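Local coordinates for nicastrin (Dictyostelium purpureum, PDB 4R12), which probably serves as an essential subunit of the gamma-secretase complex, which cleaves integral membrane proteins within the bilayer, and is a putative recruiter of its substrates, at residues Ala548-Phe553 against Tyr569-Glu574; Tyr112-Tyr117 against Trp273-Ser278; Glu193-Gln198 against Phe484-Phe489; Asp31-Cys36 against Gln178-Ser183. All blocks are in the same frame, centred on the assembly; numbering follows the deposited sequence.

Contact 1 of 4, residues Ala548-Phe553 against Tyr569-Glu574; sequences ALSLGF and YPIFTE. With NAG (2-acetamido-2-deoxy-beta-D-glucopyranose), chain F.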
# COMPACT_ATOMS: atom_id res chain seq x y z
N ALA A 548 -5.27 6.68 10.07
CA ALA A 548 -4.08 5.85 10.13
C ALA A 548 -2.89 6.80 10.22
O ALA A 548 -2.50 7.42 9.23
CB ALA A 548 -3.97 4.94 8.92
N LEU A 549 -2.35 6.93 11.43
CA LEU A 549 -1.40 7.98 11.78
C LEU A 549 -0.60 7.54 13.00
O LEU A 549 -1.15 6.99 13.95
CB LEU A 549 -2.13 9.30 12.08
CG LEU A 549 -1.31 10.51 12.58
CD1 LEU A 549 -0.40 11.05 11.48
CD2 LEU A 549 -2.22 11.63 13.11
N SER A 550 0.71 7.79 12.96
CA SER A 550 1.58 7.42 14.06
C SER A 550 1.11 8.04 15.36
O SER A 550 0.66 9.18 15.38
CB SER A 550 3.02 7.84 13.77
OG SER A 550 3.87 7.52 14.86
N LEU A 551 1.20 7.28 16.44
CA LEU A 551 0.88 7.82 17.76
C LEU A 551 1.98 8.77 18.26
O LEU A 551 1.84 9.42 19.30
CB LEU A 551 0.67 6.68 18.76
CG LEU A 551 -0.55 5.78 18.52
CD1 LEU A 551 -0.59 4.67 19.56
CD2 LEU A 551 -1.84 6.57 18.52
N GLY A 552 3.08 8.83 17.52
CA GLY A 552 4.20 9.69 17.89
C GLY A 552 3.99 11.16 17.58
O GLY A 552 4.78 12.00 18.03
N PHE A 553 2.94 11.46 16.83
CA PHE A 553 2.62 12.83 16.43
C PHE A 553 1.47 13.40 17.24
O PHE A 553 0.60 12.67 17.70
CB PHE A 553 2.21 12.91 14.95
CG PHE A 553 3.32 12.59 13.98
CD1 PHE A 553 4.47 13.36 13.95
CD2 PHE A 553 3.19 11.54 13.08
CE1 PHE A 553 5.49 13.07 13.05
CE2 PHE A 553 4.19 11.25 12.18
CZ PHE A 553 5.35 12.01 12.17
N TYR A 569 7.53 5.83 18.49
CA TYR A 569 6.59 5.43 17.44
C TYR A 569 7.21 5.73 16.07
O TYR A 569 8.21 6.45 15.99
CB TYR A 569 5.25 6.15 17.62
CG TYR A 569 4.47 5.70 18.85
CD1 TYR A 569 3.84 4.46 18.88
CD2 TYR A 569 4.35 6.52 19.97
CE1 TYR A 569 3.12 4.04 20.00
CE2 TYR A 569 3.63 6.12 21.09
CZ TYR A 569 3.02 4.88 21.09
OH TYR A 569 2.30 4.47 22.20
N PRO A 570 6.64 5.17 14.99
CA PRO A 570 7.27 5.44 13.69
C PRO A 570 7.16 6.91 13.30
O PRO A 570 6.07 7.48 13.36
CB PRO A 570 6.50 4.53 12.71
CG PRO A 570 5.25 4.13 13.41
CD PRO A 570 5.56 4.17 14.89
N ILE A 571 8.27 7.52 12.91
CA ILE A 571 8.27 8.91 12.49
C ILE A 571 8.67 9.05 11.04
O ILE A 571 9.86 9.00 10.71
CB ILE A 571 9.22 9.77 13.34
CG1 ILE A 571 8.87 9.68 14.82
CG2 ILE A 571 9.18 11.23 12.84
CD1 ILE A 571 7.47 10.15 15.14
N PHE A 572 7.68 9.22 10.17
CA PHE A 572 7.92 9.42 8.74
C PHE A 572 7.13 10.62 8.29
O PHE A 572 5.93 10.72 8.56
CB PHE A 572 7.52 8.19 7.91
CG PHE A 572 8.30 6.96 8.25
CD1 PHE A 572 9.50 6.70 7.63
CD2 PHE A 572 7.83 6.08 9.19
CE1 PHE A 572 10.23 5.55 7.94
CE2 PHE A 572 8.56 4.95 9.51
CZ PHE A 572 9.75 4.69 8.88
N THR A 573 7.80 11.55 7.62
CA THR A 573 7.15 12.77 7.15
C THR A 573 7.60 13.07 5.74
O THR A 573 8.79 13.28 5.48
CB THR A 573 7.47 14.00 8.05
OG1 THR A 573 8.88 14.26 8.02
CG2 THR A 573 7.01 13.77 9.48
N GLU A 574 6.64 13.10 4.82
CA GLU A 574 6.96 13.32 3.43
C GLU A 574 7.08 14.80 3.13
O GLU A 574 6.24 15.60 3.55
CB GLU A 574 5.89 12.70 2.54
CG GLU A 574 6.08 12.97 1.05
CD GLU A 574 4.99 12.31 0.23
OE1 GLU A 574 4.06 13.01 -0.22
OE2 GLU A 574 5.07 11.08 0.07
C1 NAG F . 6.54 6.39 24.11
C2 NAG F . 6.02 6.30 25.51
C3 NAG F . 5.94 4.88 26.04
C4 NAG F . 5.47 3.89 25.00
C5 NAG F . 6.13 4.13 23.66
C6 NAG F . 5.56 3.28 22.54
C7 NAG F . 6.39 8.36 26.53
C8 NAG F . 7.25 9.47 26.00
N2 NAG F . 6.84 7.15 26.32
O3 NAG F . 4.97 4.87 27.08
O4 NAG F . 5.74 2.59 25.47
O5 NAG F . 5.79 5.47 23.38
O6 NAG F . 6.37 2.18 22.19
O7 NAG F . 5.34 8.53 27.10
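L551 packs over the ring of Y569. L551 CB lies 3.6 Å from the centroid of the Y569 ring, only 3° off the ring normal, so this is a CH-pi contact over the face. L551 CD1 follows the ring outward and comes within 3.8 Å of Y569 CE1. On the opposite face sits the NAG attached to N566, with its C6 3.3 Å above the Y569 ring plane and toward the rim. The ring is thus held between leucine and sugar. S550 OG is anti to the backbone N (chi1 178°), which turns it toward the other segment. S550 OG donates to P570 O at 2.7 Å. S550 OG also accepts from G552 N at 3.1 Å, closing an ST turn inside a type I beta turn. Further along, I571 CD1 lies over one face of the F553 ring, offset toward the rim. T573 CG2 approaches the same ring obliquely, 3.6 Å from F553 CZ, while T573 OG1 hydrogen-bonds to S183 OG. The chemistry implies a mainly apolar junction between the loop after strand 542-548 and the approach to strand 572-575. Its one cross-segment hydrogen bond comes from a buried hydroxyl that both gives and receives.

Contact 2 of 4, residues Tyr112-Tyr117 against Trp273-Ser278; sequences YPNKIY and WGYVGS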
# COMPACT_ATOMS: atom_id res chain seq x y z
N TYR A 112 14.10 -6.81 6.53
CA TYR A 112 13.01 -7.14 7.44
C TYR A 112 12.16 -5.89 7.58
O TYR A 112 12.40 -5.06 8.46
CB TYR A 112 13.56 -7.64 8.79
CG TYR A 112 12.56 -8.19 9.80
CD1 TYR A 112 11.27 -7.66 9.91
CD2 TYR A 112 12.91 -9.22 10.67
CE1 TYR A 112 10.37 -8.13 10.84
CE2 TYR A 112 12.01 -9.71 11.60
CZ TYR A 112 10.74 -9.16 11.69
OH TYR A 112 9.84 -9.64 12.62
N PRO A 113 11.16 -5.73 6.69
CA PRO A 113 10.30 -4.54 6.72
C PRO A 113 9.63 -4.34 8.08
O PRO A 113 9.10 -5.29 8.65
CB PRO A 113 9.24 -4.85 5.63
CG PRO A 113 9.93 -5.80 4.70
CD PRO A 113 10.80 -6.66 5.61
N ASN A 114 9.70 -3.11 8.59
CA ASN A 114 9.05 -2.73 9.84
C ASN A 114 9.53 -3.48 11.06
O ASN A 114 8.81 -3.54 12.05
CB ASN A 114 7.54 -2.93 9.72
CG ASN A 114 6.88 -1.85 8.94
OD1 ASN A 114 7.10 -0.67 9.19
ND2 ASN A 114 6.06 -2.23 7.97
N LYS A 115 10.73 -4.05 10.98
CA LYS A 115 11.25 -4.91 12.06
C LYS A 115 11.04 -4.33 13.45
O LYS A 115 10.49 -5.00 14.34
CB LYS A 115 12.75 -5.18 11.86
CG LYS A 115 13.32 -6.11 12.92
CD LYS A 115 14.76 -5.76 13.28
CE LYS A 115 15.76 -6.37 12.32
NZ LYS A 115 17.15 -5.92 12.67
N ILE A 116 11.46 -3.09 13.65
CA ILE A 116 11.50 -2.54 15.00
C ILE A 116 10.12 -2.12 15.50
O ILE A 116 9.95 -1.90 16.70
CB ILE A 116 12.45 -1.32 15.11
CG1 ILE A 116 11.97 -0.14 14.26
CG2 ILE A 116 13.87 -1.72 14.76
CD1 ILE A 116 12.80 1.14 14.45
N TYR A 117 9.14 -2.03 14.61
CA TYR A 117 7.78 -1.66 15.01
C TYR A 117 6.86 -2.87 15.20
O TYR A 117 5.69 -2.72 15.54
CB TYR A 117 7.17 -0.71 13.99
CG TYR A 117 8.03 0.52 13.81
CD1 TYR A 117 8.26 1.37 14.89
CD2 TYR A 117 8.64 0.80 12.60
CE1 TYR A 117 9.07 2.49 14.75
CE2 TYR A 117 9.45 1.93 12.46
CZ TYR A 117 9.66 2.76 13.54
OH TYR A 117 10.45 3.88 13.42
N TRP A 273 4.40 1.69 6.99
CA TRP A 273 5.18 2.73 7.65
C TRP A 273 4.99 2.63 9.16
O TRP A 273 4.62 3.60 9.83
CB TRP A 273 4.78 4.10 7.10
CG TRP A 273 4.95 4.16 5.62
CD1 TRP A 273 3.98 3.96 4.67
CD2 TRP A 273 6.18 4.35 4.90
NE1 TRP A 273 4.53 4.04 3.41
CE2 TRP A 273 5.87 4.28 3.52
CE3 TRP A 273 7.50 4.58 5.29
CZ2 TRP A 273 6.84 4.44 2.53
CZ3 TRP A 273 8.46 4.75 4.30
CH2 TRP A 273 8.13 4.68 2.94
N GLY A 274 5.23 1.43 9.68
CA GLY A 274 5.18 1.19 11.12
C GLY A 274 3.83 0.78 11.67
O GLY A 274 3.52 1.09 12.82
N TYR A 275 3.01 0.12 10.84
CA TYR A 275 1.70 -0.37 11.26
C TYR A 275 0.79 0.69 11.86
O TYR A 275 0.05 0.39 12.79
CB TYR A 275 1.86 -1.51 12.29
CG TYR A 275 2.80 -2.61 11.86
CD1 TYR A 275 2.44 -3.47 10.83
CD2 TYR A 275 4.03 -2.79 12.48
CE1 TYR A 275 3.28 -4.48 10.42
CE2 TYR A 275 4.89 -3.82 12.07
CZ TYR A 275 4.49 -4.66 11.04
OH TYR A 275 5.30 -5.68 10.61
N VAL A 276 0.82 1.92 11.36
CA VAL A 276 0.13 2.97 12.10
C VAL A 276 -1.39 2.89 11.98
O VAL A 276 -2.10 3.36 12.87
CB VAL A 276 0.60 4.37 11.70
CG1 VAL A 276 2.10 4.52 11.99
CG2 VAL A 276 0.31 4.65 10.25
N GLY A 277 -1.88 2.29 10.90
CA GLY A 277 -3.31 2.08 10.73
C GLY A 277 -3.91 1.12 11.75
O GLY A 277 -4.86 1.47 12.46
N SER A 278 -3.37 -0.09 11.83
CA SER A 278 -3.84 -1.03 12.84
C SER A 278 -3.61 -0.49 14.26
O SER A 278 -4.48 -0.59 15.12
CB SER A 278 -3.19 -2.41 12.68
OG SER A 278 -1.78 -2.34 12.57
O HOH W 1 7.66 -6.01 11.81
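N114 and Y275 touch with CG of each set anti to its own carbonyl carbon and beside its own backbone N. The chi1 values are -77° for N114 and -52° for Y275. The N114 side chain lies against one face of the Y275 ring. N114 CB is 3.7 Å from Y275 CE2, and N114 ND2 sits higher above the plane, toward the rim. N114 OD1 faces G274 instead, where N114 OD1 accepts from G274 N at 2.9 Å. That bond is weak, with an N-H...O angle of 127°. The edge of the Y275 ring meets backbone: Y117 O is 3.5 Å from Y275 CD2. The same oxygen accepts from K390 NZ. Y117 CD2 packs on G274 CA at 3.8 Å, approaching the bare glycine backbone. One water lies in the plane of the Y275 ring at its edge. The water oxygen is 2.7 Å from Y275 OH and makes a weak bond to N114 O. Residues 112-117 belong to the small-lobe part of the sequence. Y275, at the N-cap of helix 276-287, belongs to the large-lobe part. The arrangement is consistent with a small-lobe loop packing against the large lobe. Its chemistry implies a mixed junction, in which one weak direct bond and a bridging water supplement packing on an aromatic ring.

Contact 3 of 4, residues Glu193-Gln198 against Phe484-Phe489; sequences EPVGGQ and FYSSVF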
# COMPACT_ATOMS: atom_id res chain seq x y z
N GLU A 193 4.63 16.65 5.87
CA GLU A 193 3.45 16.14 6.56
C GLU A 193 3.66 14.67 6.94
O GLU A 193 4.40 13.96 6.26
CB GLU A 193 2.19 16.27 5.69
CG GLU A 193 1.94 17.65 5.11
CD GLU A 193 1.51 18.66 6.17
OE1 GLU A 193 1.26 18.26 7.33
OE2 GLU A 193 1.42 19.87 5.84
N PRO A 194 3.03 14.23 8.03
CA PRO A 194 3.13 12.82 8.44
C PRO A 194 2.67 11.87 7.34
O PRO A 194 1.69 12.16 6.66
CB PRO A 194 2.20 12.73 9.65
CG PRO A 194 2.19 14.13 10.21
CD PRO A 194 2.23 15.01 8.99
N VAL A 195 3.39 10.77 7.16
CA VAL A 195 2.96 9.74 6.24
C VAL A 195 1.82 9.00 6.89
O VAL A 195 1.97 8.45 7.98
CB VAL A 195 4.10 8.77 5.89
CG1 VAL A 195 3.58 7.60 5.04
CG2 VAL A 195 5.19 9.51 5.16
N GLY A 196 0.66 8.98 6.24
CA GLY A 196 -0.49 8.33 6.82
C GLY A 196 -1.70 8.41 5.91
O GLY A 196 -1.57 8.72 4.73
N GLY A 197 -2.87 8.14 6.46
CA GLY A 197 -4.08 8.21 5.65
C GLY A 197 -5.28 7.68 6.37
O GLY A 197 -5.38 7.81 7.59
N GLN A 198 -6.20 7.08 5.62
CA GLN A 198 -7.40 6.50 6.18
C GLN A 198 -7.50 4.99 5.92
O GLN A 198 -7.32 4.54 4.78
CB GLN A 198 -8.65 7.18 5.59
CG GLN A 198 -8.75 8.68 5.89
CD GLN A 198 -8.98 8.98 7.38
OE1 GLN A 198 -9.87 8.39 8.01
NE2 GLN A 198 -8.19 9.88 7.93
N PHE A 484 -0.69 2.37 -4.42
CA PHE A 484 -1.32 2.32 -3.09
C PHE A 484 -0.40 2.82 -1.97
O PHE A 484 -0.65 2.56 -0.79
CB PHE A 484 -1.79 0.88 -2.80
CG PHE A 484 -2.84 0.40 -3.77
CD1 PHE A 484 -4.18 0.70 -3.55
CD2 PHE A 484 -2.50 -0.31 -4.91
CE1 PHE A 484 -5.17 0.29 -4.45
CE2 PHE A 484 -3.48 -0.73 -5.81
CZ PHE A 484 -4.82 -0.42 -5.57
N TYR A 485 0.64 3.55 -2.33
CA TYR A 485 1.41 4.25 -1.30
C TYR A 485 0.45 5.17 -0.55
O TYR A 485 -0.38 5.84 -1.17
CB TYR A 485 2.57 5.03 -1.93
CG TYR A 485 3.17 6.07 -1.00
CD1 TYR A 485 3.71 5.71 0.22
CD2 TYR A 485 3.21 7.41 -1.38
CE1 TYR A 485 4.28 6.66 1.06
CE2 TYR A 485 3.78 8.38 -0.55
CZ TYR A 485 4.30 7.99 0.67
OH TYR A 485 4.86 8.92 1.50
N SER A 486 0.51 5.17 0.77
CA SER A 486 -0.47 5.89 1.59
C SER A 486 -0.45 7.40 1.37
O SER A 486 -1.46 8.07 1.59
CB SER A 486 -0.24 5.59 3.08
OG SER A 486 0.99 6.16 3.50
N SER A 487 0.70 7.93 0.96
CA SER A 487 0.91 9.38 0.88
C SER A 487 0.75 9.99 2.28
O SER A 487 1.03 9.32 3.29
CB SER A 487 -0.04 10.03 -0.15
OG SER A 487 0.22 11.41 -0.30
N VAL A 488 0.34 11.25 2.35
CA VAL A 488 0.35 11.96 3.63
C VAL A 488 -1.02 12.03 4.28
O VAL A 488 -2.06 12.05 3.61
CB VAL A 488 0.91 13.39 3.47
CG1 VAL A 488 2.38 13.32 3.07
CG2 VAL A 488 0.11 14.20 2.45
N PHE A 489 -1.01 12.06 5.61
CA PHE A 489 -2.24 12.00 6.38
C PHE A 489 -3.13 13.22 6.17
O PHE A 489 -4.35 13.09 6.07
CB PHE A 489 -1.94 11.86 7.87
CG PHE A 489 -3.17 11.89 8.73
CD1 PHE A 489 -3.96 10.76 8.86
CD2 PHE A 489 -3.55 13.06 9.38
CE1 PHE A 489 -5.11 10.79 9.64
CE2 PHE A 489 -4.69 13.10 10.16
CZ PHE A 489 -5.48 11.97 10.29
O HOH W 2 -6.04 10.83 5.91
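F489 turns the edge of its ring to the backbone of G197, with CG anti to the backbone N (chi1 176°). G197 N lies in the ring plane, and G197 O is 3.5 Å from F489 CD1, also near the plane. The motif here is an isolated beta bridge between V195 and V488, a non-hydrogen-bonded antiparallel pair. It lies where strand 192-203 is interrupted. The amide of Q198 comes in obliquely to the F489 ring, its plane 42° from the ring, with Q198 NE2 3.6 Å from F489 CE1. The Y485 ring has S487 N of its own segment over the centre of one face. V195 crosses Y485 at about a right angle, and V195 CG2 is 3.7 Å from Y485 OH. That hydroxyl is hydrogen-bonded to E574 OE2. Two bonds flank the bridged pair. F489 N donates to P194 O at 2.9 Å and nearly straight (168°), and G196 N donates to S487 O at 3.0 Å, in the carbonyl plane. S487 O also receives S486 OG, so two donors grip it. E193 CB and V488 CB touch beside the bridge. Q198 NE2 hydrogen-bonds to N547 OD1 and also donates to a water, 3.1 Å away, which in turn donates to F489 O at 2.8 Å.

Contact 4 of 4, residues Asp31-Cys36 against Gln178-Ser183; sequences DGQFGC and QGAINS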
# COMPACT_ATOMS: atom_id res chain seq x y z
N ASP A 31 15.84 10.66 12.53
CA ASP A 31 17.29 10.80 12.50
C ASP A 31 17.88 11.26 11.16
O ASP A 31 19.10 11.41 11.06
CB ASP A 31 17.95 9.47 12.87
CG ASP A 31 17.44 8.90 14.17
OD1 ASP A 31 17.27 9.68 15.14
OD2 ASP A 31 17.20 7.68 14.22
N GLY A 32 17.06 11.44 10.13
CA GLY A 32 17.60 11.73 8.82
C GLY A 32 16.57 11.81 7.71
O GLY A 32 15.45 12.26 7.91
N GLN A 33 16.97 11.37 6.53
CA GLN A 33 16.15 11.56 5.35
C GLN A 33 16.54 10.52 4.33
O GLN A 33 17.67 9.99 4.37
CB GLN A 33 16.34 12.98 4.78
CG GLN A 33 17.76 13.24 4.28
CD GLN A 33 18.04 14.70 3.94
OE1 GLN A 33 17.13 15.53 3.92
NE2 GLN A 33 19.30 15.01 3.66
N PHE A 34 15.61 10.20 3.44
CA PHE A 34 15.92 9.35 2.31
C PHE A 34 15.09 9.76 1.11
O PHE A 34 14.20 10.61 1.21
CB PHE A 34 15.72 7.85 2.65
CG PHE A 34 14.30 7.47 3.02
CD1 PHE A 34 13.87 7.51 4.35
CD2 PHE A 34 13.41 7.02 2.06
CE1 PHE A 34 12.57 7.11 4.70
CE2 PHE A 34 12.10 6.63 2.39
CZ PHE A 34 11.69 6.68 3.72
N GLY A 35 15.40 9.19 -0.05
CA GLY A 35 14.78 9.64 -1.28
C GLY A 35 15.54 10.80 -1.89
O GLY A 35 16.70 11.06 -1.53
N CYS A 36 14.88 11.51 -2.79
CA CYS A 36 15.58 12.41 -3.69
C CYS A 36 14.94 13.79 -3.75
O CYS A 36 13.79 13.98 -3.36
CB CYS A 36 15.60 11.83 -5.11
SG CYS A 36 15.73 10.03 -5.22
N GLN A 178 10.70 20.72 -0.51
CA GLN A 178 10.86 21.77 0.49
C GLN A 178 11.38 21.23 1.81
O GLN A 178 12.16 21.88 2.48
CB GLN A 178 9.54 22.49 0.74
CG GLN A 178 9.06 23.31 -0.42
CD GLN A 178 7.94 24.24 -0.00
OE1 GLN A 178 8.19 25.35 0.48
NE2 GLN A 178 6.71 23.78 -0.16
N GLY A 179 10.95 20.02 2.17
CA GLY A 179 11.37 19.42 3.42
C GLY A 179 12.72 18.74 3.33
O GLY A 179 13.05 18.11 2.33
N ALA A 180 13.50 18.84 4.40
CA ALA A 180 14.87 18.36 4.38
C ALA A 180 15.38 18.11 5.78
O ALA A 180 14.76 18.51 6.76
CB ALA A 180 15.76 19.38 3.66
N ILE A 181 16.47 17.38 5.85
CA ILE A 181 17.23 17.16 7.06
C ILE A 181 16.68 16.11 7.98
O ILE A 181 17.22 15.08 8.10
CB ILE A 181 17.47 18.48 7.79
CG1 ILE A 181 18.24 19.39 6.86
CG2 ILE A 181 18.24 18.25 9.06
CD1 ILE A 181 18.24 20.81 7.30
N ASN A 182 15.61 16.43 8.66
CA ASN A 182 14.91 15.44 9.48
C ASN A 182 13.49 15.91 9.78
O ASN A 182 13.11 17.04 9.45
CB ASN A 182 15.69 15.13 10.77
CG ASN A 182 15.94 16.37 11.63
OD1 ASN A 182 15.07 17.23 11.77
ND2 ASN A 182 17.13 16.46 12.20
N SER A 183 12.70 15.04 10.41
CA SER A 183 11.28 15.34 10.61
C SER A 183 11.06 16.52 11.56
O SER A 183 10.18 17.34 11.32
CB SER A 183 10.54 14.11 11.13
OG SER A 183 10.51 13.11 10.13
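Q33 reaches across to A180 and I181. Q33 CB lies 4.0 Å from I181 O. CG takes the crowded position between the backbone N and the carbonyl carbon (chi1 64°), and from there the chain runs extended. Q33 CD comes to 3.6 Å from I181 N. At the tip, Q33 OE1 accepts from I181 N at 2.8 Å, with an N-H...O angle of 154°. The donor stands above the plane of the amide carbonyl, 51° out of it. Q33 OE1 also lies 4.1 Å from A180 CB. Beside this bond the backbones touch through CA-H...O contacts. G32 CA faces I181 O at 3.4 Å, and N182 CA faces G32 O at 3.6 Å. N182 CB lies near the G32 backbone, while N182 OD1 turns to the helix that follows and hydrogen-bonds to T185 OG1. The glutamine oxygen thus receives the one conventional hydrogen bond between the segments, at the protein surface. The contact joins short strand 33-34, which pairs with strand 21-29, to the loop leading from strand 169-174 into helix 183-189. N182 is the N-cap of that helix, and S183, its first residue, makes a backbone bond to T29 of strand 21-29.

In the fold
Contacts 1, 2 and 3 are buried, whereas contact 4 lies at the surface, its centre about 21 Å from the chain centre. Contacts 1 and 3 hold neighbouring strands, 572-575 and 192-203, and a backbone bond between A548 and G197 also ties them. Contact 4 meets contact 1 at S183. W273 of contact 2 packs on V195 and Y485 of contact 3, on F34 of contact 4, and edge-to-face with F572 of contact 1. The chemistry differs from one contact to the next. Contact 1 is chiefly apolar, and contact 3 depends on backbone bonds. Contact 2 combines packing with weak polar links, probably between lobes. Contact 4 has one conventional hydrogen bond, to a side-chain oxygen, beside backbone CA-H...O contacts.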